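Local coordinates for protein probable glutathione S-transferase (Bordetella bronchiseptica RB50, PDB 3H1N) that probably acts as a glutathione S-transferase, joining the thiol of glutathione to electrophilic substrates, at residues F199-T205 / E248-A252. Sequence-based numbering, arbitrary orientation.
Sequences FPRRMRT and ELDGA
The carboxylate of D250 sits over the N-terminus of helix 200-206 and bridges two consecutive backbone amides of its first turn, with F199 at the N-cap position. R201 N donates to D250 OD2 at 2.7 Å and R202 N to D250 OD1 at 3.0 Å, with N-H...O angles of 155° and 158°; both donors arrive on the syn side, tilted somewhat out of the carboxylate plane. D250 has its CG anti to its own backbone N (chi1 -156°), which brings the carboxylate to the helix end, and OD1 also accepts a weak bond from G251 N of its own segment. F199 presents its ring edge to the tail: CE1 is 3.3 Å from L249 O, nearly in the ring plane, and the ring stands almost perpendicular to the carboxylate.

One turn further on, A252 O of the C-terminal carboxylate takes hydrogen bonds from T205 OG1 (2.6 Å) and R202 NH1 (2.9 Å), each directed at a lone pair in the carbonyl plane. A252 OXT lies 3.6 Å from R202 NH1, a long salt bridge of charges alone, with no N-H pointing at it. The R202 chain bends at chi2 to bring its guanidinium edge to A252 O, and R153 O of helix 142-167 fixes the group by accepting from NE. Between the two anchors, the guanidinium of R201 lays one face against G251 CA, and a water joins A252 N to R201 NH2, the latter bond being weak.

R153 also donates to L249 O, tying the tail to helix 142-167 of the all-helical C-terminal domain, and the F199 ring meets that of F152. The helix end probably stabilises the negative charge of D250, and the positive charge of R202 that of the A252 carboxylate on the helix flank.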
ATOM      1  N   PHE B 199      -8.696 -11.847  17.004  1.00  8.69           N
ATOM      2  CA  PHE B 199     -10.014 -12.407  16.699  1.00  8.94           C
ATOM      3  C   PHE B 199      -9.990 -13.901  16.886  1.00  8.60           C
ATOM      4  O   PHE B 199     -10.253 -14.640  15.937  1.00  9.46           O
ATOM      5  CB  PHE B 199     -10.412 -12.050  15.252  1.00  9.25           C
ATOM      6  CG  PHE B 199     -10.665 -10.594  15.057  1.00 11.34           C
ATOM      7  CD1 PHE B 199     -11.924 -10.062  15.333  1.00 12.31           C
ATOM      8  CD2 PHE B 199      -9.645  -9.739  14.629  1.00 10.87           C
ATOM      9  CE1 PHE B 199     -12.170  -8.704  15.178  1.00 12.19           C
ATOM     10  CE2 PHE B 199      -9.880  -8.378  14.498  1.00 11.68           C
ATOM     11  CZ  PHE B 199     -11.145  -7.864  14.763  1.00 13.36           C
ATOM     12  N   PRO B 200      -9.649 -14.360  18.105  1.00  8.29           N
ATOM     13  CA  PRO B 200      -9.506 -15.806  18.350  1.00  8.31           C
ATOM     14  C   PRO B 200     -10.793 -16.607  18.106  1.00  8.15           C
ATOM     15  O   PRO B 200     -10.723 -17.713  17.554  1.00  8.49           O
ATOM     16  CB  PRO B 200      -9.054 -15.873  19.805  1.00  8.27           C
ATOM     17  CG  PRO B 200      -9.529 -14.604  20.407  1.00  8.72           C
ATOM     18  CD  PRO B 200      -9.361 -13.577  19.321  1.00  7.76           C
ATOM     19  N   ARG B 201     -11.950 -16.045  18.453  1.00  7.58           N
ATOM     20  CA  ARG B 201     -13.228 -16.724  18.212  1.00  8.31           C
ATOM     21  C   ARG B 201     -13.532 -16.862  16.725  1.00  8.18           C
ATOM     22  O   ARG B 201     -13.889 -17.948  16.276  1.00  7.72           O
ATOM     23  CB  ARG B 201     -14.394 -16.051  18.959  1.00  8.30           C
ATOM     24  CG  ARG B 201     -14.356 -16.277  20.476  1.00 12.86           C
ATOM     25  CD  ARG B 201     -15.482 -15.549  21.216  1.00 19.25           C
ATOM     26  NE  ARG B 201     -16.809 -15.930  20.725  1.00 22.54           N
ATOM     27  CZ  ARG B 201     -17.802 -15.070  20.499  1.00 25.23           C
ATOM     28  NH1 ARG B 201     -17.630 -13.771  20.725  1.00 23.92           N
ATOM     29  NH2 ARG B 201     -18.972 -15.510  20.044  1.00 26.62           N
ATOM     30  N   ARG B 202     -13.375 -15.782  15.956  1.00  7.75           N
ATOM     31  CA  ARG B 202     -13.589 -15.864  14.506  1.00  8.17           C
ATOM     32  C   ARG B 202     -12.588 -16.799  13.820  1.00  8.99           C
ATOM     33  O   ARG B 202     -12.945 -17.526  12.884  1.00  8.64           O
ATOM     34  CB  ARG B 202     -13.592 -14.481  13.842  1.00  8.08           C
ATOM     35  CG  ARG B 202     -13.897 -14.490  12.319  1.00  7.63           C
ATOM     36  CD  ARG B 202     -15.293 -15.067  12.013  1.00  6.04           C
ATOM     37  NE  ARG B 202     -15.697 -14.833  10.623  1.00  8.43           N
ATOM     38  CZ  ARG B 202     -16.632 -15.531   9.975  1.00  9.03           C
ATOM     39  NH1 ARG B 202     -17.257 -16.548  10.564  1.00  6.73           N
ATOM     40  NH2 ARG B 202     -16.935 -15.223   8.720  1.00  8.02           N
HETATM   41  N   MSE B 203     -11.348 -16.810  14.310  1.00  9.38           N
HETATM   42  CA  MSE B 203     -10.318 -17.673  13.726  1.00  9.61           C
HETATM   43  C   MSE B 203     -10.630 -19.137  14.030  1.00  9.38           C
HETATM   44  O   MSE B 203     -10.370 -20.019  13.205  1.00  8.70           O
HETATM   45  CB  MSE B 203      -8.906 -17.282  14.212  1.00  9.51           C
HETATM   46  CG  MSE B 203      -8.395 -15.954  13.627  1.00 10.15           C
HETATM   47 SE   MSE B 203      -8.175 -15.960  11.686  0.70 13.58          SE
HETATM   48  CE  MSE B 203      -6.374 -16.725  11.641  1.00 10.54           C
ATOM     49  N   ARG B 204     -11.203 -19.392  15.206  1.00  9.68           N
ATOM     50  CA  ARG B 204     -11.683 -20.730  15.535  1.00 10.96           C
ATOM     51  C   ARG B 204     -12.666 -21.257  14.475  1.00 10.60           C
ATOM     52  O   ARG B 204     -12.599 -22.435  14.107  1.00 10.82           O
ATOM     53  CB  ARG B 204     -12.295 -20.757  16.932  1.00 11.27           C
ATOM     54  CG  ARG B 204     -12.494 -22.133  17.492  1.00 15.58           C
ATOM     55  CD  ARG B 204     -12.191 -22.136  18.994  1.00 21.24           C
ATOM     56  NE  ARG B 204     -13.027 -21.184  19.734  1.00 24.37           N
ATOM     57  CZ  ARG B 204     -12.577 -20.148  20.447  1.00 25.69           C
ATOM     58  NH1 ARG B 204     -11.273 -19.892  20.554  1.00 25.11           N
ATOM     59  NH2 ARG B 204     -13.448 -19.370  21.074  1.00 26.91           N
ATOM     60  N   THR B 205     -13.543 -20.388  13.974  1.00 10.22           N
ATOM     61  CA  THR B 205     -14.479 -20.748  12.896  1.00 10.19           C
ATOM     62  C   THR B 205     -13.758 -20.970  11.554  1.00 10.17           C
ATOM     63  O   THR B 205     -14.062 -21.918  10.816  1.00  9.96           O
ATOM     64  CB  THR B 205     -15.565 -19.662  12.705  1.00 10.64           C
ATOM     65  OG1 THR B 205     -16.311 -19.510  13.922  1.00 10.07           O
ATOM     66  CG2 THR B 205     -16.530 -20.029  11.548  1.00  9.27           C
ATOM     67  N   GLU B 248     -15.387  -7.611  22.471  1.00 10.97           N
ATOM     68  CA  GLU B 248     -16.608  -7.050  21.866  1.00 10.63           C
ATOM     69  C   GLU B 248     -16.586  -6.966  20.330  1.00 10.75           C
ATOM     70  O   GLU B 248     -17.644  -6.931  19.689  1.00  9.43           O
ATOM     71  CB  GLU B 248     -16.972  -5.693  22.496  1.00 11.33           C
ATOM     72  CG  GLU B 248     -15.986  -4.548  22.223  1.00 10.27           C
ATOM     73  CD  GLU B 248     -14.861  -4.441  23.244  1.00 11.33           C
ATOM     74  OE1 GLU B 248     -14.518  -5.447  23.925  1.00 11.46           O
ATOM     75  OE2 GLU B 248     -14.293  -3.333  23.358  1.00 10.70           O
ATOM     76  N   LEU B 249     -15.383  -6.957  19.754  1.00 10.36           N
ATOM     77  CA  LEU B 249     -15.218  -6.944  18.309  1.00 10.31           C
ATOM     78  C   LEU B 249     -15.107  -8.348  17.690  1.00 10.76           C
ATOM     79  O   LEU B 249     -15.188  -8.491  16.473  1.00 11.18           O
ATOM     80  CB  LEU B 249     -14.002  -6.079  17.926  1.00 10.05           C
ATOM     81  CG  LEU B 249     -14.002  -4.633  18.447  1.00 11.01           C
ATOM     82  CD1 LEU B 249     -12.870  -3.842  17.793  1.00  9.35           C
ATOM     83  CD2 LEU B 249     -15.345  -3.948  18.189  1.00  7.96           C
ATOM     84  N   ASP B 250     -14.953  -9.380  18.530  1.00 10.81           N
ATOM     85  CA  ASP B 250     -14.824 -10.759  18.061  1.00 11.20           C
ATOM     86  C   ASP B 250     -16.220 -11.427  17.932  1.00 12.00           C
ATOM     87  O   ASP B 250     -17.248 -10.849  18.305  1.00 11.99           O
ATOM     88  CB  ASP B 250     -13.923 -11.540  19.046  1.00 11.34           C
ATOM     89  CG  ASP B 250     -13.228 -12.763  18.422  1.00 10.79           C
ATOM     90  OD1 ASP B 250     -13.353 -13.026  17.216  1.00  8.48           O
ATOM     91  OD2 ASP B 250     -12.541 -13.487  19.179  1.00  8.99           O
ATOM     92  N   GLY B 251     -16.252 -12.625  17.365  1.00 12.35           N
ATOM     93  CA  GLY B 251     -17.485 -13.415  17.248  1.00 13.08           C
ATOM     94  C   GLY B 251     -17.249 -14.646  16.393  1.00 13.26           C
ATOM     95  O   GLY B 251     -16.271 -14.706  15.652  1.00 12.80           O
ATOM     96  N   ALA B 252     -18.158 -15.618  16.468  1.00 13.72           N
ATOM     97  CA  ALA B 252     -18.035 -16.842  15.670  1.00 13.94           C
ATOM     98  C   ALA B 252     -18.089 -16.534  14.172  1.00 14.46           C
ATOM     99  O   ALA B 252     -17.423 -17.182  13.356  1.00 14.59           O
ATOM    100  CB  ALA B 252     -19.116 -17.857  16.058  1.00 14.12           C
ATOM    101  OXT ALA B 252     -18.788 -15.618  13.735  1.00 14.50           O
TER
HETATM  102  O   HOH W   1     -20.629 -14.734  18.009  1.00 35.26           O